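Local atomic coordinates of gamma-glutamyltranspeptidase (PDB entry 5HFT), a protein that catalyses the conversion of oxamate to oxalate in the uric acid degradation pathway and belongs to the gamma-glutamyltransferase family. Residues V70-N75 with A170-A175; A101-T106 with P245-D250; P117-Q122 with R184-F189. One frame throughout, in Å; residues are numbered along the deposited sequence.

Interaction 1: residues V70-N75 with A170-A175; sequences VYPHMN and ASQAHA
His73, in the loop that leaves helix 56-70, packs its imidazole against Ser171, Gln172 and Ala175 at the start of helix 170-178 in a buried loop-to-helix contact built on van der Waals and CH-pi packing. One face of the ring receives Gln172 CA, which lies 3.7 Å from the ring centroid and 19° off the ring normal. Met74 CG covers the opposite face, so the imidazole is sandwiched between its own chain neighbour and the helix backbone. Chi1 of 59° sets CG of His73 between its backbone N and carbonyl carbon and turns the ring toward the helix. There CD2 of His73 comes 3.4 Å from Ala175 CB, while the hydroxyl of Ser171 lies at the ring edge, OG 3.5 Å from His73 NE2. The chain of another protein also packs an aromatic side chain on His73. The Gln172 side chain, extended beyond CG, crosses that of Pro72 at about a right angle, with OE1 3.8 Å from Pro72 CD. Tyr71, which breaks the helical course of the chain, brings CE1 within 3.9 Å of Ser171 OG. Strand 166-167 joins the two sides, its Ile166 touching both Val70 at the end of helix 56-70 and Gln172 on helix 170-178.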
ATOM      1  N   VAL A  70     -12.366  -3.639  -6.267  1.00 43.40           N
ATOM      2  CA  VAL A  70     -12.650  -4.953  -5.675  1.00 39.53           C
ATOM      3  C   VAL A  70     -12.484  -5.003  -4.149  1.00 43.83           C
ATOM      4  O   VAL A  70     -13.170  -5.798  -3.491  1.00 43.17           O
ATOM      5  CB  VAL A  70     -11.781  -6.024  -6.359  1.00 44.43           C
ATOM      6  CG1 VAL A  70     -12.166  -7.413  -5.881  1.00 45.90           C
ATOM      7  CG2 VAL A  70     -11.949  -5.950  -7.860  1.00 40.43           C
ATOM      8  N   TYR A  71     -11.583  -4.197  -3.565  1.00 39.33           N
ATOM      9  CA  TYR A  71     -11.472  -4.043  -2.110  1.00 36.80           C
ATOM     10  C   TYR A  71     -11.752  -2.607  -1.656  1.00 43.26           C
ATOM     11  O   TYR A  71     -10.912  -1.996  -0.978  1.00 40.19           O
ATOM     12  CB  TYR A  71     -10.091  -4.467  -1.614  1.00 38.57           C
ATOM     13  CG  TYR A  71      -9.941  -5.937  -1.276  1.00 41.28           C
ATOM     14  CD1 TYR A  71     -11.052  -6.771  -1.148  1.00 44.06           C
ATOM     15  CD2 TYR A  71      -8.689  -6.489  -1.079  1.00 40.93           C
ATOM     16  CE1 TYR A  71     -10.918  -8.122  -0.846  1.00 42.21           C
ATOM     17  CE2 TYR A  71      -8.537  -7.851  -0.778  1.00 49.35           C
ATOM     18  CZ  TYR A  71      -9.654  -8.664  -0.658  1.00 49.46           C
ATOM     19  OH  TYR A  71      -9.501 -10.014  -0.353  1.00 46.11           O
ATOM     20  N   PRO A  72     -12.931  -2.049  -1.975  1.00 39.98           N
ATOM     21  CA  PRO A  72     -13.158  -0.611  -1.723  1.00 35.06           C
ATOM     22  C   PRO A  72     -13.124  -0.198  -0.258  1.00 39.85           C
ATOM     23  O   PRO A  72     -12.963   1.005   0.027  1.00 36.80           O
ATOM     24  CB  PRO A  72     -14.550  -0.365  -2.328  1.00 40.30           C
ATOM     25  CG  PRO A  72     -15.218  -1.690  -2.315  1.00 42.46           C
ATOM     26  CD  PRO A  72     -14.116  -2.687  -2.585  1.00 38.63           C
ATOM     27  N   HIS A  73     -13.267  -1.137   0.675  1.00 36.71           N
ATOM     28  CA  HIS A  73     -13.347  -0.778   2.086  1.00 37.07           C
ATOM     29  C   HIS A  73     -11.983  -0.592   2.700  1.00 37.67           C
ATOM     30  O   HIS A  73     -11.892  -0.039   3.801  1.00 42.93           O
ATOM     31  CB  HIS A  73     -14.092  -1.845   2.887  1.00 39.53           C
ATOM     32  CG  HIS A  73     -13.473  -3.204   2.810  1.00 34.29           C
ATOM     33  ND1 HIS A  73     -13.380  -3.913   1.634  1.00 29.83           N
ATOM     34  CD2 HIS A  73     -12.937  -3.994   3.768  1.00 33.07           C
ATOM     35  CE1 HIS A  73     -12.810  -5.079   1.868  1.00 32.69           C
ATOM     36  NE2 HIS A  73     -12.527  -5.151   3.155  1.00 37.80           N
ATOM     37  N   MET A  74     -10.946  -1.124   2.049  1.00 38.66           N
ATOM     38  CA  MET A  74      -9.575  -1.097   2.536  1.00 38.40           C
ATOM     39  C   MET A  74      -8.670  -0.144   1.772  1.00 39.05           C
ATOM     40  O   MET A  74      -7.548   0.110   2.229  1.00 39.27           O
ATOM     41  CB  MET A  74      -8.945  -2.496   2.453  1.00 45.94           C
ATOM     42  CG  MET A  74      -9.363  -3.496   3.508  1.00 47.43           C
ATOM     43  SD  MET A  74      -8.426  -5.022   3.233  1.00 50.58           S
ATOM     44  CE  MET A  74      -8.424  -5.697   4.893  1.00 43.16           C
ATOM     45  N   ASN A  75      -9.109   0.373   0.626  1.00 31.91           N
ATOM     46  CA  ASN A  75      -8.269   1.192  -0.231  1.00 31.55           C
ATOM     47  C   ASN A  75      -9.150   1.672  -1.375  1.00 29.74           C
ATOM     48  O   ASN A  75     -10.249   1.164  -1.581  1.00 39.40           O
ATOM     49  CB  ASN A  75      -7.052   0.400  -0.772  1.00 33.15           C
ATOM     50  CG  ASN A  75      -7.397  -0.426  -1.987  1.00 29.71           C
ATOM     51  OD1 ASN A  75      -7.076  -0.063  -3.114  1.00 29.78           O
ATOM     52  ND2 ASN A  75      -8.110  -1.517  -1.768  1.00 34.34           N
ATOM     53  N   ALA A 170     -15.846 -11.589   1.124  1.00 27.74           N
ATOM     54  CA  ALA A 170     -16.379 -11.760   2.459  1.00 27.46           C
ATOM     55  C   ALA A 170     -15.887 -10.657   3.383  1.00 31.97           C
ATOM     56  O   ALA A 170     -16.627 -10.211   4.271  1.00 33.38           O
ATOM     57  CB  ALA A 170     -16.010 -13.135   3.006  1.00 16.78           C
ATOM     58  N   SER A 171     -14.647 -10.198   3.199  1.00 34.51           N
ATOM     59  CA  SER A 171     -14.161  -9.158   4.106  1.00 39.60           C
ATOM     60  C   SER A 171     -14.834  -7.813   3.827  1.00 37.79           C
ATOM     61  O   SER A 171     -15.067  -7.043   4.765  1.00 41.12           O
ATOM     62  CB  SER A 171     -12.637  -9.032   4.031  1.00 34.14           C
ATOM     63  OG  SER A 171     -12.223  -8.648   2.742  1.00 39.08           O
ATOM     64  N   GLN A 172     -15.195  -7.536   2.564  1.00 36.29           N
ATOM     65  CA  GLN A 172     -16.013  -6.362   2.260  1.00 34.40           C
ATOM     66  C   GLN A 172     -17.382  -6.460   2.909  1.00 38.78           C
ATOM     67  O   GLN A 172     -17.911  -5.461   3.416  1.00 41.24           O
ATOM     68  CB  GLN A 172     -16.186  -6.190   0.756  1.00 31.12           C
ATOM     69  CG  GLN A 172     -17.198  -5.129   0.421  1.00 34.17           C
ATOM     70  CD  GLN A 172     -17.355  -4.928  -1.064  1.00 40.10           C
ATOM     71  OE1 GLN A 172     -16.570  -5.455  -1.856  1.00 46.45           O
ATOM     72  NE2 GLN A 172     -18.377  -4.169  -1.458  1.00 36.67           N
ATOM     73  N   ALA A 173     -17.998  -7.645   2.857  1.00 35.91           N
ATOM     74  CA  ALA A 173     -19.260  -7.841   3.561  1.00 39.07           C
ATOM     75  C   ALA A 173     -19.078  -7.688   5.071  1.00 41.42           C
ATOM     76  O   ALA A 173     -19.871  -7.010   5.738  1.00 43.99           O
ATOM     77  CB  ALA A 173     -19.849  -9.204   3.217  1.00 31.23           C
ATOM     78  N   HIS A 174     -18.030  -8.299   5.625  1.00 37.05           N
ATOM     79  CA  HIS A 174     -17.811  -8.244   7.068  1.00 39.94           C
ATOM     80  C   HIS A 174     -17.518  -6.820   7.522  1.00 45.60           C
ATOM     81  O   HIS A 174     -18.149  -6.315   8.459  1.00 47.23           O
ATOM     82  CB  HIS A 174     -16.666  -9.185   7.465  1.00 42.97           C
ATOM     83  CG  HIS A 174     -16.392  -9.235   8.940  1.00 47.59           C
ATOM     84  ND1 HIS A 174     -15.321  -8.587   9.522  1.00 55.81           N
ATOM     85  CD2 HIS A 174     -17.047  -9.858   9.950  1.00 53.12           C
ATOM     86  CE1 HIS A 174     -15.327  -8.812  10.825  1.00 54.21           C
ATOM     87  NE2 HIS A 174     -16.364  -9.579  11.112  1.00 52.30           N
ATOM     88  N   ALA A 175     -16.557  -6.157   6.871  1.00 42.34           N
ATOM     89  CA  ALA A 175     -16.238  -4.778   7.231  1.00 42.61           C
ATOM     90  C   ALA A 175     -17.475  -3.886   7.192  1.00 39.36           C
ATOM     91  O   ALA A 175     -17.689  -3.079   8.099  1.00 34.06           O
ATOM     92  CB  ALA A 175     -15.161  -4.229   6.301  1.00 42.33           C
TER

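Interaction 2: residues A101-T106 with P245-D250; sequences AGSLAT and PITLGD
A capping box at the N-terminus of helix 248-252 doubles here as the docking site for a type I beta turn, Gly102 to Ala105. Within the box Thr247 is the N-cap: its OG1 accepts from Asp250 N, and Asp250 OD2 accepts from Thr247 N at 3.0 Å. That same carboxylate oxygen also takes the turn's Ser103 N, 2.6 Å away and nearly straight at 174°. The two donors use different sides of OD2, Ser103 N the syn side and Thr247 N the anti side, each somewhat out of the carboxylate plane, and together they fix the rotation of the group. The nearby helix N-terminus would probably stabilise its negative charge. Beside the box, Ser103 OG lies 2.8 Å from Thr247 OG1. At the other end of the turn Pro245 packs against it, its CB 3.9 Å from Leu104 CB and next to Ala105 CB, while Leu104 N makes a weak bond to Pro245 O. Tyr110 and Leu125 of the same chain also touch Pro245. The same carbonyl oxygen draws in the start of the turn, where the CA of Gly102 makes a CA-H...O contact of 3.0 Å to Pro245 O.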
ATOM      1  N   ALA A 101      -3.029  18.021   4.496  1.00 43.63           N
ATOM      2  CA  ALA A 101      -4.260  18.580   5.046  1.00 44.74           C
ATOM      3  C   ALA A 101      -4.795  19.680   4.139  1.00 45.39           C
ATOM      4  O   ALA A 101      -4.045  20.338   3.410  1.00 47.13           O
ATOM      5  CB  ALA A 101      -4.026  19.131   6.457  1.00 37.66           C
ATOM      6  N   GLY A 102      -6.111  19.881   4.179  1.00 45.52           N
ATOM      7  CA  GLY A 102      -6.709  20.910   3.358  1.00 45.49           C
ATOM      8  C   GLY A 102      -6.426  22.307   3.882  1.00 44.43           C
ATOM      9  O   GLY A 102      -6.149  22.530   5.065  1.00 42.84           O
ATOM     10  N   SER A 103      -6.514  23.273   2.970  1.00 40.60           N
ATOM     11  CA  SER A 103      -6.232  24.658   3.327  1.00 41.18           C
ATOM     12  C   SER A 103      -7.233  25.222   4.334  1.00 45.43           C
ATOM     13  O   SER A 103      -6.936  26.224   4.992  1.00 46.69           O
ATOM     14  CB  SER A 103      -6.189  25.507   2.059  1.00 41.90           C
ATOM     15  OG  SER A 103      -7.394  25.370   1.328  1.00 43.35           O
ATOM     16  N   LEU A 104      -8.404  24.598   4.477  1.00 42.61           N
ATOM     17  CA  LEU A 104      -9.381  24.966   5.492  1.00 36.91           C
ATOM     18  C   LEU A 104      -9.194  24.204   6.798  1.00 36.41           C
ATOM     19  O   LEU A 104      -9.990  24.371   7.716  1.00 30.42           O
ATOM     20  CB  LEU A 104     -10.789  24.699   4.979  1.00 36.59           C
ATOM     21  CG  LEU A 104     -11.639  25.833   4.448  1.00 42.74           C
ATOM     22  CD1 LEU A 104     -11.721  25.811   2.936  1.00 33.54           C
ATOM     23  CD2 LEU A 104     -13.022  25.746   5.084  1.00 48.02           C
ATOM     24  N   ALA A 105      -8.198  23.332   6.890  1.00 42.76           N
ATOM     25  CA  ALA A 105      -8.029  22.493   8.075  1.00 44.63           C
ATOM     26  C   ALA A 105      -7.148  23.212   9.097  1.00 46.83           C
ATOM     27  O   ALA A 105      -5.983  22.881   9.315  1.00 47.47           O
ATOM     28  CB  ALA A 105      -7.450  21.138   7.679  1.00 43.60           C
ATOM     29  N   THR A 106      -7.724  24.219   9.743  1.00 54.24           N
ATOM     30  CA  THR A 106      -6.934  25.038  10.653  1.00 55.15           C
ATOM     31  C   THR A 106      -7.162  24.624  12.103  1.00 55.72           C
ATOM     32  O   THR A 106      -8.235  24.143  12.474  1.00 54.76           O
ATOM     33  CB  THR A 106      -7.230  26.532  10.466  1.00 45.45           C
ATOM     34  OG1 THR A 106      -8.549  26.827  10.940  1.00 60.10           O
ATOM     35  CG2 THR A 106      -7.066  26.962   8.991  1.00 36.01           C
ATOM     36  N   PRO A 245     -12.859  20.228   4.760  1.00 40.65           N
ATOM     37  CA  PRO A 245     -11.851  21.292   4.828  1.00 37.71           C
ATOM     38  C   PRO A 245     -10.831  21.258   3.699  1.00 42.07           C
ATOM     39  O   PRO A 245      -9.640  21.429   3.958  1.00 45.24           O
ATOM     40  CB  PRO A 245     -11.187  21.038   6.186  1.00 34.64           C
ATOM     41  CG  PRO A 245     -11.290  19.582   6.367  1.00 39.89           C
ATOM     42  CD  PRO A 245     -12.563  19.141   5.712  1.00 40.85           C
ATOM     43  N   ILE A 246     -11.265  21.031   2.461  1.00 37.94           N
ATOM     44  CA  ILE A 246     -10.373  20.893   1.316  1.00 41.33           C
ATOM     45  C   ILE A 246     -10.878  21.782   0.188  1.00 41.12           C
ATOM     46  O   ILE A 246     -12.089  21.925  -0.003  1.00 45.59           O
ATOM     47  CB  ILE A 246     -10.279  19.419   0.840  1.00 43.06           C
ATOM     48  CG1 ILE A 246      -9.892  18.497   1.986  1.00 40.89           C
ATOM     49  CG2 ILE A 246      -9.275  19.242  -0.322  1.00 41.46           C
ATOM     50  CD1 ILE A 246      -9.679  17.070   1.535  1.00 37.56           C
ATOM     51  N   THR A 247      -9.953  22.393  -0.549  1.00 43.88           N
ATOM     52  CA  THR A 247     -10.288  23.298  -1.637  1.00 45.11           C
ATOM     53  C   THR A 247      -9.743  22.781  -2.961  1.00 48.96           C
ATOM     54  O   THR A 247      -8.914  21.869  -3.006  1.00 49.20           O
ATOM     55  CB  THR A 247      -9.747  24.709  -1.390  1.00 50.25           C
ATOM     56  OG1 THR A 247      -8.332  24.647  -1.173  1.00 53.52           O
ATOM     57  CG2 THR A 247     -10.430  25.352  -0.200  1.00 45.69           C
ATOM     58  N   LEU A 248     -10.260  23.362  -4.047  1.00 49.47           N
ATOM     59  CA  LEU A 248      -9.711  23.098  -5.369  1.00 42.81           C
ATOM     60  C   LEU A 248      -8.246  23.474  -5.430  1.00 49.70           C
ATOM     61  O   LEU A 248      -7.451  22.796  -6.091  1.00 49.02           O
ATOM     62  CB  LEU A 248     -10.485  23.875  -6.423  1.00 45.02           C
ATOM     63  CG  LEU A 248     -10.092  23.701  -7.890  1.00 53.02           C
ATOM     64  CD1 LEU A 248     -10.187  22.238  -8.405  1.00 43.87           C
ATOM     65  CD2 LEU A 248     -10.949  24.645  -8.722  1.00 50.72           C
ATOM     66  N   GLY A 249      -7.864  24.544  -4.729  1.00 53.83           N
ATOM     67  CA  GLY A 249      -6.459  24.907  -4.687  1.00 45.04           C
ATOM     68  C   GLY A 249      -5.617  23.785  -4.117  1.00 52.51           C
ATOM     69  O   GLY A 249      -4.542  23.470  -4.641  1.00 48.48           O
ATOM     70  N   ASP A 250      -6.135  23.114  -3.082  1.00 49.28           N
ATOM     71  CA  ASP A 250      -5.390  22.031  -2.460  1.00 49.62           C
ATOM     72  C   ASP A 250      -5.079  20.930  -3.470  1.00 47.28           C
ATOM     73  O   ASP A 250      -3.939  20.455  -3.542  1.00 40.35           O
ATOM     74  CB  ASP A 250      -6.184  21.479  -1.278  1.00 47.34           C
ATOM     75  CG  ASP A 250      -6.147  22.392  -0.077  1.00 47.93           C
ATOM     76  OD1 ASP A 250      -5.053  22.929   0.197  1.00 53.19           O
ATOM     77  OD2 ASP A 250      -7.189  22.547   0.615  1.00 46.71           O
TER

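Interaction 3: residues P117-Q122 with R184-F189; sequences PNRGPQ and RHQPGF
Gly120 and Gln186 bring the two backbones closest, their CA atoms 6.2 Å apart, where two irregular loops meet at the surface. Residues 117-122 belong to the long connection between strand 93-97 and helix 130-144, and residues 184-189 link helix 180-183 to helix 189-193. The second loop folds into a type II beta turn from Gln186 to Phe189, closed by Phe189 N bonding to Gln186 O at 3.0 Å. Gly188 occupies the turn's third position with positive phi (87°), and Gly120 across the contact also has positive phi (89°); at both places the backbone angles call for glycine.

Gln186 carries most of the contact. Its side chain starts toward the other loop and bends at chi2 (-73°), which lays the amide alongside the Arg119-Gly120 backbone. The two ends of the amide then touch different residues: NE2 lies 3.3 Å from Arg119 CB, and OE1 lies 3.4 Å from Gly120 CA. Both OE1 and NE2 of Gln186 also lie 3.5 Å from Gly120 N, but NE2 and that N are both donors, and the amide meets the loop by packing. Beside it the two prolines make an apolar contact, Pro121 CG 4.2 Å from Pro187 CG. Arg119 sets out toward Gln186, but its chain bends at chi2 and carries the guanidinium away; NH1 is hydrogen-bonded to the backbone of the chain of another protein, and NE forms a long, weak ion pair with Glu182. Leu183 of helix 180-183 touches both Arg119 and Phe189.

The same partner chain reaches both loops, packing apolar side chains on Pro121 and Pro187 and making backbone bonds with Gly120 and Pro187. What results is a loop-to-loop junction in which a type II turn rests on a neighbouring loop at the border with a partner chain.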
ATOM      1  N   PRO A 117     -12.096  14.173  14.555  1.00 53.82           N
ATOM      2  CA  PRO A 117     -13.060  13.065  14.441  1.00 51.57           C
ATOM      3  C   PRO A 117     -12.610  11.944  13.516  1.00 53.48           C
ATOM      4  O   PRO A 117     -11.777  12.158  12.627  1.00 54.15           O
ATOM      5  CB  PRO A 117     -14.312  13.757  13.885  1.00 52.38           C
ATOM      6  CG  PRO A 117     -13.814  15.029  13.250  1.00 44.87           C
ATOM      7  CD  PRO A 117     -12.688  15.455  14.137  1.00 55.20           C
ATOM      8  N   ASN A 118     -13.165  10.745  13.697  1.00 52.92           N
ATOM      9  CA  ASN A 118     -12.753   9.637  12.846  1.00 43.30           C
ATOM     10  C   ASN A 118     -13.621   9.533  11.612  1.00 43.42           C
ATOM     11  O   ASN A 118     -13.118   9.254  10.527  1.00 46.96           O
ATOM     12  CB  ASN A 118     -12.853   8.313  13.597  1.00 43.82           C
ATOM     13  CG  ASN A 118     -12.004   8.278  14.822  1.00 51.12           C
ATOM     14  OD1 ASN A 118     -10.893   8.798  14.827  1.00 52.95           O
ATOM     15  ND2 ASN A 118     -12.518   7.659  15.884  1.00 51.88           N
ATOM     16  N   ARG A 119     -14.909   9.794  11.748  1.00 45.91           N
ATOM     17  CA  ARG A 119     -15.833   9.742  10.631  1.00 47.60           C
ATOM     18  C   ARG A 119     -16.436  11.128  10.417  1.00 40.71           C
ATOM     19  O   ARG A 119     -16.188  12.057  11.181  1.00 45.40           O
ATOM     20  CB  ARG A 119     -16.894   8.661  10.878  1.00 46.87           C
ATOM     21  CG  ARG A 119     -16.346   7.446  11.666  1.00 47.31           C
ATOM     22  CD  ARG A 119     -15.418   6.528  10.827  1.00 47.61           C
ATOM     23  NE  ARG A 119     -15.155   5.249  11.501  1.00 49.81           N
ATOM     24  CZ  ARG A 119     -14.836   4.101  10.895  1.00 50.33           C
ATOM     25  NH1 ARG A 119     -14.735   4.031   9.569  1.00 41.89           N
ATOM     26  NH2 ARG A 119     -14.623   3.006  11.625  1.00 45.75           N
ATOM     27  N   GLY A 120     -17.206  11.273   9.347  1.00 37.44           N
ATOM     28  CA  GLY A 120     -17.800  12.539   8.996  1.00 35.27           C
ATOM     29  C   GLY A 120     -16.908  13.392   8.112  1.00 42.98           C
ATOM     30  O   GLY A 120     -15.703  13.146   7.964  1.00 39.96           O
ATOM     31  N   PRO A 121     -17.495  14.436   7.522  1.00 43.74           N
ATOM     32  CA  PRO A 121     -16.726  15.321   6.621  1.00 42.91           C
ATOM     33  C   PRO A 121     -15.502  15.965   7.251  1.00 46.29           C
ATOM     34  O   PRO A 121     -14.595  16.369   6.517  1.00 48.34           O
ATOM     35  CB  PRO A 121     -17.755  16.391   6.223  1.00 41.51           C
ATOM     36  CG  PRO A 121     -19.082  15.690   6.370  1.00 44.68           C
ATOM     37  CD  PRO A 121     -18.931  14.758   7.542  1.00 41.52           C
ATOM     38  N   GLN A 122     -15.449  16.096   8.577  1.00 47.44           N
ATOM     39  CA  GLN A 122     -14.296  16.702   9.225  1.00 43.56           C
ATOM     40  C   GLN A 122     -13.117  15.744   9.355  1.00 47.69           C
ATOM     41  O   GLN A 122     -11.996  16.190   9.629  1.00 52.69           O
ATOM     42  CB  GLN A 122     -14.690  17.224  10.609  1.00 54.51           C
ATOM     43  N   ARG A 184     -23.654   4.239   8.973  1.00 36.47           N
ATOM     44  CA  ARG A 184     -24.925   4.144   8.257  1.00 40.34           C
ATOM     45  C   ARG A 184     -25.384   5.501   7.720  1.00 41.62           C
ATOM     46  O   ARG A 184     -26.034   5.573   6.665  1.00 36.62           O
ATOM     47  CB  ARG A 184     -25.991   3.556   9.177  1.00 41.71           C
ATOM     48  CG  ARG A 184     -27.319   3.347   8.543  1.00 40.17           C
ATOM     49  CD  ARG A 184     -28.317   2.843   9.557  1.00 45.24           C
ATOM     50  NE  ARG A 184     -28.554   1.413   9.439  1.00 38.66           N
ATOM     51  CZ  ARG A 184     -28.282   0.544  10.406  1.00 45.92           C
ATOM     52  NH1 ARG A 184     -28.505  -0.751  10.219  1.00 54.94           N
ATOM     53  NH2 ARG A 184     -27.795   0.966  11.568  1.00 41.44           N
ATOM     54  N   HIS A 185     -25.091   6.582   8.442  1.00 41.29           N
ATOM     55  CA  HIS A 185     -25.680   7.881   8.145  1.00 39.29           C
ATOM     56  C   HIS A 185     -24.755   8.835   7.389  1.00 43.43           C
ATOM     57  O   HIS A 185     -25.206   9.922   6.996  1.00 37.01           O
ATOM     58  CB  HIS A 185     -26.151   8.524   9.444  1.00 40.28           C
ATOM     59  CG  HIS A 185     -27.408   7.913   9.978  1.00 42.37           C
ATOM     60  ND1 HIS A 185     -28.586   7.891   9.260  1.00 42.48           N
ATOM     61  CD2 HIS A 185     -27.660   7.264  11.140  1.00 38.87           C
ATOM     62  CE1 HIS A 185     -29.511   7.263   9.962  1.00 45.30           C
ATOM     63  NE2 HIS A 185     -28.974   6.868  11.103  1.00 48.12           N
ATOM     64  N   GLN A 186     -23.495   8.446   7.143  1.00 39.75           N
ATOM     65  CA  GLN A 186     -22.529   9.358   6.542  1.00 35.30           C
ATOM     66  C   GLN A 186     -22.893   9.708   5.101  1.00 34.67           C
ATOM     67  O   GLN A 186     -23.524   8.918   4.397  1.00 34.65           O
ATOM     68  CB  GLN A 186     -21.134   8.762   6.589  1.00 32.49           C
ATOM     69  CG  GLN A 186     -20.714   8.356   7.956  1.00 34.47           C
ATOM     70  CD  GLN A 186     -20.408   9.547   8.817  1.00 35.88           C
ATOM     71  OE1 GLN A 186     -20.543  10.689   8.383  1.00 37.23           O
ATOM     72  NE2 GLN A 186     -19.994   9.293  10.049  1.00 41.16           N
ATOM     73  N   PRO A 187     -22.507  10.895   4.637  1.00 34.97           N
ATOM     74  CA  PRO A 187     -22.922  11.321   3.295  1.00 34.12           C
ATOM     75  C   PRO A 187     -22.436  10.331   2.253  1.00 32.44           C
ATOM     76  O   PRO A 187     -21.241  10.083   2.117  1.00 37.44           O
ATOM     77  CB  PRO A 187     -22.249  12.687   3.127  1.00 28.98           C
ATOM     78  CG  PRO A 187     -21.857  13.102   4.463  1.00 34.22           C
ATOM     79  CD  PRO A 187     -21.598  11.866   5.259  1.00 31.57           C
ATOM     80  N   GLY A 188     -23.368   9.761   1.519  1.00 34.96           N
ATOM     81  CA  GLY A 188     -23.022   8.844   0.461  1.00 35.10           C
ATOM     82  C   GLY A 188     -22.846   7.399   0.871  1.00 31.72           C
ATOM     83  O   GLY A 188     -22.781   6.542  -0.013  1.00 43.22           O
ATOM     84  N   PHE A 189     -22.792   7.084   2.167  1.00 29.23           N
ATOM     85  CA  PHE A 189     -22.476   5.718   2.574  1.00 33.45           C
ATOM     86  C   PHE A 189     -23.511   4.700   2.092  1.00 41.52           C
ATOM     87  O   PHE A 189     -23.196   3.812   1.286  1.00 34.60           O
ATOM     88  CB  PHE A 189     -22.342   5.610   4.088  1.00 34.80           C
ATOM     89  CG  PHE A 189     -21.747   4.293   4.513  1.00 47.53           C
ATOM     90  CD1 PHE A 189     -20.371   4.126   4.571  1.00 44.59           C
ATOM     91  CD2 PHE A 189     -22.560   3.198   4.768  1.00 40.41           C
ATOM     92  CE1 PHE A 189     -19.831   2.910   4.928  1.00 44.03           C
ATOM     93  CE2 PHE A 189     -22.018   1.979   5.129  1.00 36.98           C
ATOM     94  CZ  PHE A 189     -20.663   1.836   5.212  1.00 43.31           C
TER

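Interaction 1 is the buried contact of the three, interaction 2 is partly buried and interaction 3 lies at the surface. Their chemistry differs accordingly: interaction 1 relies on an imidazole packed against a helix, interaction 2 on a carboxylate and hydroxyls gathered at a helix start, and interaction 3 on an amide lying on backbone and a pair of prolines. Interactions 2 and 3 share the long connection between strand 93-97 and helix 130-144, and they touch directly, Pro245 CD lying 3.5 Å from Pro121 O. Interaction 1 touches neither, its nearest atoms about 6 Å from those of interaction 3 and about 16 Å from those of interaction 2. The chain of another protein reaches all three.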